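Long-range contacts in Alp7A (Bacillus subtilis, PDB 5EC0), which binds adenine nucleotide as an actin-like protein of the bacterial cytoskeleton and probably polymerises into filaments that segregate plasmid DNA: residues A[206-212]-A[321-327]; A[56-62]-A[98-103]; A[2-6]-A[18-22]. All coordinates share one frame; numbering follows the deposited sequence.

Contact 1 of 3, residues A[206-212]-A[321-327]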
loop_
_atom_site.group_PDB
_atom_site.type_symbol
_atom_site.label_atom_id
_atom_site.label_comp_id
_atom_site.label_asym_id
_atom_site.label_seq_id
_atom_site.Cartn_x
_atom_site.Cartn_y
_atom_site.Cartn_z
ATOM N N TYR A 206 -15.465 -0.863 -22.327
ATOM C CA TYR A 206 -15.339 -2.224 -21.834
ATOM C C TYR A 206 -15.531 -2.232 -20.328
ATOM O O TYR A 206 -14.999 -1.369 -19.617
ATOM C CB TYR A 206 -13.974 -2.827 -22.221
ATOM C CG TYR A 206 -13.708 -2.901 -23.719
ATOM C CD1 TYR A 206 -13.197 -1.809 -24.411
ATOM C CD2 TYR A 206 -13.958 -4.068 -24.437
ATOM C CE1 TYR A 206 -12.961 -1.869 -25.785
ATOM C CE2 TYR A 206 -13.725 -4.137 -25.801
ATOM C CZ TYR A 206 -13.219 -3.039 -26.468
ATOM O OH TYR A 206 -12.975 -3.112 -27.827
ATOM N N ASP A 207 -16.322 -3.177 -19.834
ATOM C CA ASP A 207 -16.295 -3.448 -18.407
ATOM C C ASP A 207 -14.868 -3.913 -18.081
ATOM O O ASP A 207 -14.234 -4.596 -18.885
ATOM C CB ASP A 207 -17.323 -4.502 -18.006
ATOM C CG ASP A 207 -18.760 -4.054 -18.256
ATOM O OD1 ASP A 207 -19.032 -2.834 -18.365
ATOM O OD2 ASP A 207 -19.627 -4.946 -18.329
ATOM N N VAL A 208 -14.365 -3.531 -16.918
ATOM C CA VAL A 208 -13.001 -3.839 -16.558
ATOM C C VAL A 208 -12.936 -4.542 -15.214
ATOM O O VAL A 208 -13.539 -4.084 -14.232
ATOM C CB VAL A 208 -12.136 -2.552 -16.518
ATOM C CG1 VAL A 208 -10.783 -2.816 -15.861
ATOM C CG2 VAL A 208 -11.944 -2.022 -17.927
ATOM N N VAL A 209 -12.201 -5.652 -15.170
ATOM C CA VAL A 209 -11.900 -6.284 -13.896
ATOM C C VAL A 209 -10.578 -5.757 -13.312
ATOM O O VAL A 209 -9.475 -6.081 -13.799
ATOM C CB VAL A 209 -11.847 -7.817 -14.027
ATOM C CG1 VAL A 209 -11.520 -8.457 -12.683
ATOM C CG2 VAL A 209 -13.174 -8.334 -14.552
ATOM N N PHE A 210 -10.698 -4.931 -12.273
ATOM C CA PHE A 210 -9.522 -4.419 -11.557
ATOM C C PHE A 210 -8.965 -5.491 -10.655
ATOM O O PHE A 210 -9.675 -5.963 -9.773
ATOM C CB PHE A 210 -9.875 -3.200 -10.721
ATOM C CG PHE A 210 -9.467 -1.895 -11.330
ATOM C CD1 PHE A 210 -9.570 -1.682 -12.692
ATOM C CD2 PHE A 210 -9.002 -0.866 -10.524
ATOM C CE1 PHE A 210 -9.202 -0.460 -13.255
ATOM C CE2 PHE A 210 -8.616 0.347 -11.070
ATOM C CZ PHE A 210 -8.723 0.555 -12.444
ATOM N N CYS A 211 -7.707 -5.879 -10.871
ATOM C CA CYS A 211 -7.091 -6.942 -10.072
ATOM C C CYS A 211 -5.944 -6.432 -9.204
ATOM O O CYS A 211 -4.811 -6.280 -9.670
ATOM C CB CYS A 211 -6.584 -8.056 -10.973
ATOM S SG CYS A 211 -7.851 -8.697 -12.059
ATOM N N ASP A 212 -6.262 -6.159 -7.943
ATOM C CA ASP A 212 -5.290 -5.695 -6.960
ATOM C C ASP A 212 -4.544 -6.901 -6.366
ATOM O O ASP A 212 -4.995 -7.507 -5.386
ATOM C CB ASP A 212 -6.005 -4.882 -5.871
ATOM C CG ASP A 212 -5.046 -4.159 -4.929
ATOM O OD1 ASP A 212 -3.824 -4.440 -4.944
ATOM O OD2 ASP A 212 -5.539 -3.321 -4.144
ATOM N N VAL A 321 -17.076 -8.631 -23.821
ATOM C CA VAL A 321 -15.634 -8.681 -23.695
ATOM C C VAL A 321 -15.235 -7.846 -22.484
ATOM O O VAL A 321 -15.528 -6.651 -22.416
ATOM C CB VAL A 321 -14.929 -8.160 -24.962
ATOM C CG1 VAL A 321 -13.426 -8.288 -24.826
ATOM C CG2 VAL A 321 -15.411 -8.922 -26.192
ATOM N N TYR A 322 -14.611 -8.496 -21.511
ATOM C CA TYR A 322 -14.004 -7.798 -20.390
ATOM C C TYR A 322 -12.557 -7.446 -20.705
ATOM O O TYR A 322 -11.892 -8.139 -21.473
ATOM C CB TYR A 322 -14.031 -8.653 -19.128
ATOM C CG TYR A 322 -15.360 -8.784 -18.420
ATOM C CD1 TYR A 322 -16.486 -8.090 -18.849
ATOM C CD2 TYR A 322 -15.484 -9.612 -17.304
ATOM C CE1 TYR A 322 -17.697 -8.228 -18.188
ATOM C CE2 TYR A 322 -16.683 -9.753 -16.646
ATOM C CZ TYR A 322 -17.787 -9.062 -17.086
ATOM O OH TYR A 322 -18.979 -9.206 -16.415
ATOM N N LYS A 323 -12.066 -6.370 -20.104
ATOM C CA LYS A 323 -10.628 -6.134 -20.038
ATOM C C LYS A 323 -10.165 -6.284 -18.595
ATOM O O LYS A 323 -10.963 -6.184 -17.660
ATOM C CB LYS A 323 -10.257 -4.757 -20.593
ATOM C CG LYS A 323 -10.284 -4.719 -22.120
ATOM C CD LYS A 323 -10.061 -3.321 -22.691
ATOM C CE LYS A 323 -9.933 -3.380 -24.202
ATOM N NZ LYS A 323 -9.725 -2.039 -24.793
ATOM N N TYR A 324 -8.872 -6.538 -18.432
ATOM C CA TYR A 324 -8.282 -6.806 -17.128
ATOM C C TYR A 324 -7.149 -5.835 -16.874
ATOM O O TYR A 324 -6.217 -5.715 -17.687
ATOM C CB TYR A 324 -7.797 -8.263 -17.051
ATOM C CG TYR A 324 -8.947 -9.237 -17.177
ATOM C CD1 TYR A 324 -9.521 -9.512 -18.415
ATOM C CD2 TYR A 324 -9.485 -9.847 -16.055
ATOM C CE1 TYR A 324 -10.595 -10.365 -18.529
ATOM C CE2 TYR A 324 -10.544 -10.707 -16.156
ATOM C CZ TYR A 324 -11.100 -10.958 -17.394
ATOM O OH TYR A 324 -12.154 -11.812 -17.488
ATOM N N LEU A 325 -7.248 -5.118 -15.759
ATOM C CA LEU A 325 -6.179 -4.241 -15.321
ATOM C C LEU A 325 -5.583 -4.783 -14.037
ATOM O O LEU A 325 -6.255 -4.812 -13.008
ATOM C CB LEU A 325 -6.661 -2.804 -15.100
ATOM C CG LEU A 325 -5.435 -1.912 -14.820
ATOM C CD1 LEU A 325 -4.835 -1.345 -16.110
ATOM C CD2 LEU A 325 -5.660 -0.814 -13.760
ATOM N N TYR A 326 -4.311 -5.180 -14.109
ATOM C CA TYR A 326 -3.584 -5.800 -12.993
ATOM C C TYR A 326 -2.690 -4.795 -12.277
ATOM O O TYR A 326 -1.930 -4.078 -12.917
ATOM C CB TYR A 326 -2.727 -6.984 -13.503
ATOM C CG TYR A 326 -3.502 -8.033 -14.287
ATOM C CD1 TYR A 326 -4.094 -9.112 -13.640
ATOM C CD2 TYR A 326 -3.639 -7.944 -15.666
ATOM C CE1 TYR A 326 -4.804 -10.064 -14.340
ATOM C CE2 TYR A 326 -4.347 -8.903 -16.380
ATOM C CZ TYR A 326 -4.927 -9.954 -15.707
ATOM O OH TYR A 326 -5.636 -10.908 -16.386
ATOM N N PHE A 327 -2.782 -4.729 -10.951
ATOM C CA PHE A 327 -1.877 -3.875 -10.174
ATOM C C PHE A 327 -1.587 -4.462 -8.780
ATOM O O PHE A 327 -1.721 -5.663 -8.557
ATOM C CB PHE A 327 -2.423 -2.420 -10.061
ATOM C CG PHE A 327 -3.826 -2.307 -9.484
ATOM C CD1 PHE A 327 -4.938 -2.606 -10.256
ATOM C CD2 PHE A 327 -4.024 -1.866 -8.180
ATOM C CE1 PHE A 327 -6.223 -2.504 -9.723
ATOM C CE2 PHE A 327 -5.293 -1.741 -7.647
ATOM C CZ PHE A 327 -6.399 -2.057 -8.416
HETATM O O HOH W 1 -9.898 -2.356 -27.614
HETATM O O HOH W 2 -17.721 -4.893 -21.777
#
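At the apolar centre Leu325 CD2 sits over one face of the Phe210 ring, offset toward its rim, 3.9 Å from the centroid. Phe327 turns its edge to Phe210 in an offset edge-to-face pair, planes at 71°; with CG between backbone N and carbonyl carbon (chi1 55°), its ring folds back over Asp212 CA. On the opposite sheet face, Val209 CB packs on Tyr324 CD2 and Cys211 SG lies obliquely 4.7 Å from the Tyr326 centroid. Five backbone hydrogen bonds join the parallel strands, from Lys323 N to Asp207 O through to Phe327 N to Cys211 O (2.9 Å). At the polar edge Lys323 lays CE over the Tyr206 ring, with NZ in an off-centre cation-pi contact and bonded to Gln202 O. With an alanine here in place of Tyr206, Lys323 CE and NZ would probably lose their ring face, and the water shared with Tyr206 OH one mate. The strands, neighbours in the five-stranded sheet of the actin-ATPase-clan C-terminal domain, end beside the nucleotide: the Asp212 side chain, OD2 bonded to Ser181, lies about 4 Å from magnesium and about 5 Å from ADP. Strands 218-223 and 355-357 flank the pair; helices 185-189 and 364-386 cover the Phe210 face.

Contact 2 of 3, residues A[56-62]-A[98-103]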
loop_
_atom_site.group_PDB
_atom_site.type_symbol
_atom_site.label_atom_id
_atom_site.label_comp_id
_atom_site.label_asym_id
_atom_site.label_seq_id
_atom_site.Cartn_x
_atom_site.Cartn_y
_atom_site.Cartn_z
ATOM N N LEU A 56 12.708 4.570 14.595
ATOM C CA LEU A 56 11.432 5.050 15.138
ATOM C C LEU A 56 11.051 4.411 16.467
ATOM O O LEU A 56 10.554 3.283 16.521
ATOM C CB LEU A 56 10.303 4.823 14.129
ATOM C CG LEU A 56 10.392 5.752 12.924
ATOM C CD1 LEU A 56 9.318 5.430 11.923
ATOM C CD2 LEU A 56 10.323 7.207 13.356
ATOM N N LEU A 57 11.262 5.161 17.534
ATOM C CA LEU A 57 10.873 4.744 18.867
ATOM C C LEU A 57 9.979 5.830 19.442
ATOM O O LEU A 57 10.439 6.937 19.731
ATOM C CB LEU A 57 12.105 4.526 19.749
ATOM C CG LEU A 57 11.874 4.238 21.236
ATOM C CD1 LEU A 57 11.075 2.949 21.441
ATOM C CD2 LEU A 57 13.210 4.187 22.001
ATOM N N VAL A 58 8.701 5.522 19.599
ATOM C CA VAL A 58 7.739 6.528 20.000
ATOM C C VAL A 58 6.905 6.053 21.173
ATOM O O VAL A 58 6.859 4.866 21.469
ATOM C CB VAL A 58 6.787 6.892 18.848
ATOM C CG1 VAL A 58 7.562 7.450 17.655
ATOM C CG2 VAL A 58 5.950 5.672 18.448
ATOM N N SER A 59 6.237 6.985 21.837
ATOM C CA SER A 59 5.233 6.623 22.819
ATOM C C SER A 59 3.977 7.419 22.536
ATOM O O SER A 59 4.039 8.524 21.997
ATOM C CB SER A 59 5.715 6.886 24.241
ATOM O OG SER A 59 5.668 8.270 24.532
ATOM N N THR A 60 2.832 6.856 22.893
ATOM C CA THR A 60 1.594 7.583 22.765
ATOM C C THR A 60 0.648 7.091 23.853
ATOM O O THR A 60 0.848 6.011 24.416
ATOM C CB THR A 60 0.982 7.413 21.356
ATOM O OG1 THR A 60 -0.086 8.348 21.184
ATOM C CG2 THR A 60 0.450 6.010 21.167
ATOM N N VAL A 61 -0.360 7.893 24.174
ATOM C CA VAL A 61 -1.286 7.527 25.237
ATOM C C VAL A 61 -2.535 6.879 24.666
ATOM O O VAL A 61 -3.252 7.472 23.874
ATOM C CB VAL A 61 -1.680 8.741 26.086
ATOM C CG1 VAL A 61 -2.912 8.421 26.924
ATOM C CG2 VAL A 61 -0.501 9.180 26.961
ATOM N N ILE A 62 -2.780 5.642 25.073
ATOM C CA ILE A 62 -3.926 4.897 24.593
ATOM C C ILE A 62 -4.745 4.434 25.776
ATOM O O ILE A 62 -4.255 3.662 26.595
ATOM C CB ILE A 62 -3.498 3.689 23.759
ATOM C CG1 ILE A 62 -2.762 4.156 22.505
ATOM C CG2 ILE A 62 -4.708 2.851 23.395
ATOM C CD1 ILE A 62 -1.917 3.083 21.863
ATOM N N TYR A 98 -2.812 3.138 13.513
ATOM C CA TYR A 98 -2.821 4.415 14.208
ATOM C C TYR A 98 -1.409 4.800 14.704
ATOM O O TYR A 98 -0.961 5.939 14.514
ATOM C CB TYR A 98 -3.811 4.350 15.368
ATOM C CG TYR A 98 -3.797 5.553 16.277
ATOM C CD1 TYR A 98 -4.325 6.772 15.860
ATOM C CD2 TYR A 98 -3.288 5.461 17.570
ATOM C CE1 TYR A 98 -4.313 7.875 16.689
ATOM C CE2 TYR A 98 -3.283 6.561 18.412
ATOM C CZ TYR A 98 -3.794 7.763 17.963
ATOM O OH TYR A 98 -3.789 8.855 18.798
ATOM N N VAL A 99 -0.711 3.853 15.326
ATOM C CA VAL A 99 0.648 4.112 15.811
ATOM C C VAL A 99 1.601 4.373 14.634
ATOM O O VAL A 99 2.420 5.290 14.674
ATOM C CB VAL A 99 1.149 2.943 16.676
ATOM C CG1 VAL A 99 2.665 3.025 16.926
ATOM C CG2 VAL A 99 0.373 2.915 18.002
ATOM N N THR A 100 1.480 3.596 13.563
ATOM C CA THR A 100 2.326 3.846 12.403
ATOM C C THR A 100 2.107 5.261 11.838
ATOM O O THR A 100 3.068 5.969 11.535
ATOM C CB THR A 100 2.089 2.805 11.309
ATOM O OG1 THR A 100 2.120 1.499 11.893
ATOM C CG2 THR A 100 3.183 2.889 10.257
ATOM N N PHE A 101 0.847 5.682 11.735
ATOM C CA PHE A 101 0.526 7.024 11.254
ATOM C C PHE A 101 1.210 8.118 12.089
ATOM O O PHE A 101 1.757 9.078 11.541
ATOM C CB PHE A 101 -1.001 7.214 11.242
ATOM C CG PHE A 101 -1.453 8.623 11.483
ATOM C CD1 PHE A 101 -1.396 9.574 10.474
ATOM C CD2 PHE A 101 -1.987 8.991 12.725
ATOM C CE1 PHE A 101 -1.846 10.887 10.697
ATOM C CE2 PHE A 101 -2.445 10.296 12.958
ATOM C CZ PHE A 101 -2.370 11.242 11.951
ATOM N N LEU A 102 1.190 7.956 13.409
ATOM C CA LEU A 102 1.760 8.955 14.318
ATOM C C LEU A 102 3.265 9.084 14.140
ATOM O O LEU A 102 3.808 10.195 14.067
ATOM C CB LEU A 102 1.449 8.605 15.772
ATOM C CG LEU A 102 0.008 8.673 16.259
ATOM C CD1 LEU A 102 -0.077 8.207 17.721
ATOM C CD2 LEU A 102 -0.560 10.091 16.100
ATOM N N ALA A 103 3.929 7.936 14.082
ATOM C CA ALA A 103 5.372 7.867 13.861
ATOM C C ALA A 103 5.749 8.413 12.478
ATOM O O ALA A 103 6.725 9.153 12.339
ATOM C CB ALA A 103 5.867 6.425 14.027
HETATM O O HOH W 3 -2.837 8.842 21.503
#
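Tyr98 reaches Thr60 through a shared water: the molecule lies in the plane of the tyrosine ring at its edge, 2.9 Å from Tyr98 OH, and donates to Thr60 OG1 at 2.8 Å and to Val61 O. Over one face of the same ring, offset toward the rim, lies Leu102 CG, one helical turn on, while His155 makes an edge-to-face pair with Tyr98. Leu102 in turn meets Thr60 at about a right angle, its CD1 coming to 3.5 Å from OG1. That hydroxyl stands anti to the backbone N (chi1 -169°), which turns it to the helix side near Leu102 and the water; it is also hydrogen-bonded to Gln156 O, so a polar atom in a buried position is held by two partners, Gln156 O and the water. No direct hydrogen bond joins strand and helix, and the rest is aliphatic. The backbones come nearest at Ala103: its CB touches Val58 CG1 at 4.1 Å and Leu56 CD1 at 4.2 Å, and, consistent with its small side chain, the CA atoms of Val58 and Ala103 are 6.7 Å apart. The two branches of Val99 spread along the strand, CG1 toward Val58 CG2 and CG2 toward Ile62 CD1. The segment axes approach to 9.4 Å at 117°, a helix laid across a sheet face. Strand 56-62 is bordered by 65-71 and 153-159; Val99 also rests on Phe69, Leu102 on Val157 and His155, and Leu56 on Leu26 of strand 22-33, placing helix 95-112 against several strands of the large mixed sheet.

Contact 3 of 3, residues A[2-6]-A[18-22]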
loop_
_atom_site.group_PDB
_atom_site.type_symbol
_atom_site.label_atom_id
_atom_site.label_comp_id
_atom_site.label_asym_id
_atom_site.label_seq_id
_atom_site.Cartn_x
_atom_site.Cartn_y
_atom_site.Cartn_z
ATOM N N ASN A 2 2.084 23.032 8.896
ATOM C CA ASN A 2 0.812 22.760 8.257
ATOM C C ASN A 2 0.915 21.858 7.024
ATOM O O ASN A 2 1.669 22.138 6.092
ATOM C CB ASN A 2 0.131 24.067 7.866
ATOM C CG ASN A 2 -1.130 23.826 7.079
ATOM O OD1 ASN A 2 -2.151 23.428 7.638
ATOM N ND2 ASN A 2 -1.058 24.017 5.767
ATOM N N ILE A 3 0.130 20.784 7.030
ATOM C CA ILE A 3 0.052 19.826 5.929
ATOM C C ILE A 3 -1.308 19.893 5.230
ATOM O O ILE A 3 -2.339 19.801 5.888
ATOM C CB ILE A 3 0.260 18.387 6.426
ATOM C CG1 ILE A 3 1.681 18.189 6.936
ATOM C CG2 ILE A 3 -0.058 17.363 5.322
ATOM C CD1 ILE A 3 1.870 16.823 7.531
ATOM N N SER A 4 -1.318 20.029 3.906
ATOM C CA SER A 4 -2.572 20.192 3.177
ATOM C C SER A 4 -3.259 18.856 2.911
ATOM O O SER A 4 -4.466 18.723 3.119
ATOM C CB SER A 4 -2.336 20.918 1.850
ATOM O OG SER A 4 -1.811 22.207 2.080
ATOM N N ARG A 5 -2.494 17.880 2.429
ATOM C CA ARG A 5 -3.039 16.582 2.039
ATOM C C ARG A 5 -2.169 15.458 2.576
ATOM O O ARG A 5 -0.948 15.446 2.369
ATOM C CB ARG A 5 -3.137 16.458 0.506
ATOM C CG ARG A 5 -3.913 17.584 -0.194
ATOM C CD ARG A 5 -3.903 17.430 -1.731
ATOM N NE ARG A 5 -2.597 16.977 -2.227
ATOM C CZ ARG A 5 -1.548 17.771 -2.414
ATOM N NH1 ARG A 5 -1.647 19.062 -2.157
ATOM N NH2 ARG A 5 -0.396 17.273 -2.849
ATOM N N MET A 6 -2.778 14.514 3.273
ATOM C CA MET A 6 -2.042 13.322 3.653
ATOM C C MET A 6 -2.840 12.064 3.331
ATOM O O MET A 6 -3.940 11.860 3.841
ATOM C CB MET A 6 -1.677 13.348 5.133
ATOM C CG MET A 6 -1.002 12.061 5.581
ATOM S SD MET A 6 -0.300 12.261 7.205
ATOM C CE MET A 6 0.499 10.673 7.441
ATOM N N LEU A 18 1.516 9.618 1.008
ATOM C CA LEU A 18 1.962 10.837 0.360
ATOM C C LEU A 18 1.590 12.029 1.230
ATOM O O LEU A 18 0.423 12.205 1.610
ATOM C CB LEU A 18 1.337 10.986 -1.030
ATOM C CG LEU A 18 1.690 10.042 -2.174
ATOM C CD1 LEU A 18 0.594 10.097 -3.256
ATOM C CD2 LEU A 18 3.019 10.475 -2.752
ATOM N N ILE A 19 2.580 12.841 1.555
ATOM C CA ILE A 19 2.349 14.020 2.375
ATOM C C ILE A 19 2.724 15.239 1.572
ATOM O O ILE A 19 3.892 15.437 1.264
ATOM C CB ILE A 19 3.161 13.977 3.676
ATOM C CG1 ILE A 19 2.849 12.683 4.442
ATOM C CG2 ILE A 19 2.853 15.178 4.517
ATOM C CD1 ILE A 19 3.755 12.428 5.620
ATOM N N ASP A 20 1.714 16.051 1.257
ATOM C CA ASP A 20 1.812 17.152 0.293
ATOM C C ASP A 20 2.628 16.753 -0.931
ATOM O O ASP A 20 3.516 17.484 -1.352
ATOM C CB ASP A 20 2.402 18.407 0.946
ATOM C CG ASP A 20 1.432 19.075 1.919
ATOM O OD1 ASP A 20 0.205 18.890 1.754
ATOM O OD2 ASP A 20 1.895 19.784 2.846
ATOM N N GLY A 21 2.323 15.577 -1.485
ATOM C CA GLY A 21 2.989 15.093 -2.685
ATOM C C GLY A 21 4.333 14.436 -2.434
ATOM O O GLY A 21 4.987 13.967 -3.363
ATOM N N TYR A 22 4.754 14.390 -1.178
ATOM C CA TYR A 22 6.011 13.742 -0.851
ATOM C C TYR A 22 5.794 12.286 -0.442
ATOM O O TYR A 22 5.056 11.980 0.514
ATOM C CB TYR A 22 6.732 14.507 0.259
ATOM C CG TYR A 22 8.076 13.923 0.642
ATOM C CD1 TYR A 22 9.203 14.140 -0.137
ATOM C CD2 TYR A 22 8.212 13.147 1.785
ATOM C CE1 TYR A 22 10.441 13.598 0.221
ATOM C CE2 TYR A 22 9.437 12.612 2.152
ATOM C CZ TYR A 22 10.545 12.838 1.368
ATOM O OH TYR A 22 11.750 12.294 1.744
HETATM O O HOH W 4 0.788 22.604 2.890
#
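Ile3 to Met6 meet Ile19 and Asp20 at the open end of the N-terminal beta hairpin, where strand 2-10 turns a corner at Ser4 and strand 14-19 runs into a type I' turn, Ile19 to Tyr22. Met6 and Ile19 form an antiparallel non-hydrogen-bonded pair, and beyond it Asp20 N bonds to Arg5 O at 2.9 Å. The carboxylate of Asp20 fastens the corner: OD1 takes Ser4 N on its syn lone pair at 2.9 Å and Arg5 N nearly along its C-O axis at 3.0 Å, so one oxygen holds two successive amides. OD2 accepts a hydrogen bond from a water that also bonds Ser4 OG. On the apolar side Ile19 CG2 packs against Ile3 CD1 at 3.6 Å, and Met6 lies alongside Ile19, CG to CG1 4.1 Å. Arg5 bends at chi3, bringing NH2 near the Asp20-Gly21 peptide; Arg5 NH1 and Asp20 OD1, 4.3 Å apart, are opposite charges too far for a salt bridge; NH2 forms one with Glu370 and NH1 bonds Gln377. Helix 364-386 thus covers the Arg5 side, strand 119-129 pairs with Ile3 and Met6, and helix 95-112 receives Met6 on Phe101 and Thr105 and Ile19 on Tyr108.

How the contacts relate
From the N terminus, contact 3 comes first, closing the short loop of the hairpin between 2-6 and 18-22. Contact 2 follows, bringing helix residues 98-103 back onto strand 56-62, and contact 1 closes the longest loop, 108 residues, between 206-212 and 321-327. The three run in series; none nests or crosses. Contacts 2 and 3 have centres about 19 Å apart and reach the same large sheet, with Phe101 CD1 and Met6 CE meeting at 3.7 Å, so contact 2's helix also covers contact 3's hairpin. Contact 1 belongs to the separate five-stranded sheet, its centre about 38 Å from that of contact 2, across the chain's centre. Helix 364-386 borders contacts 1 and 3.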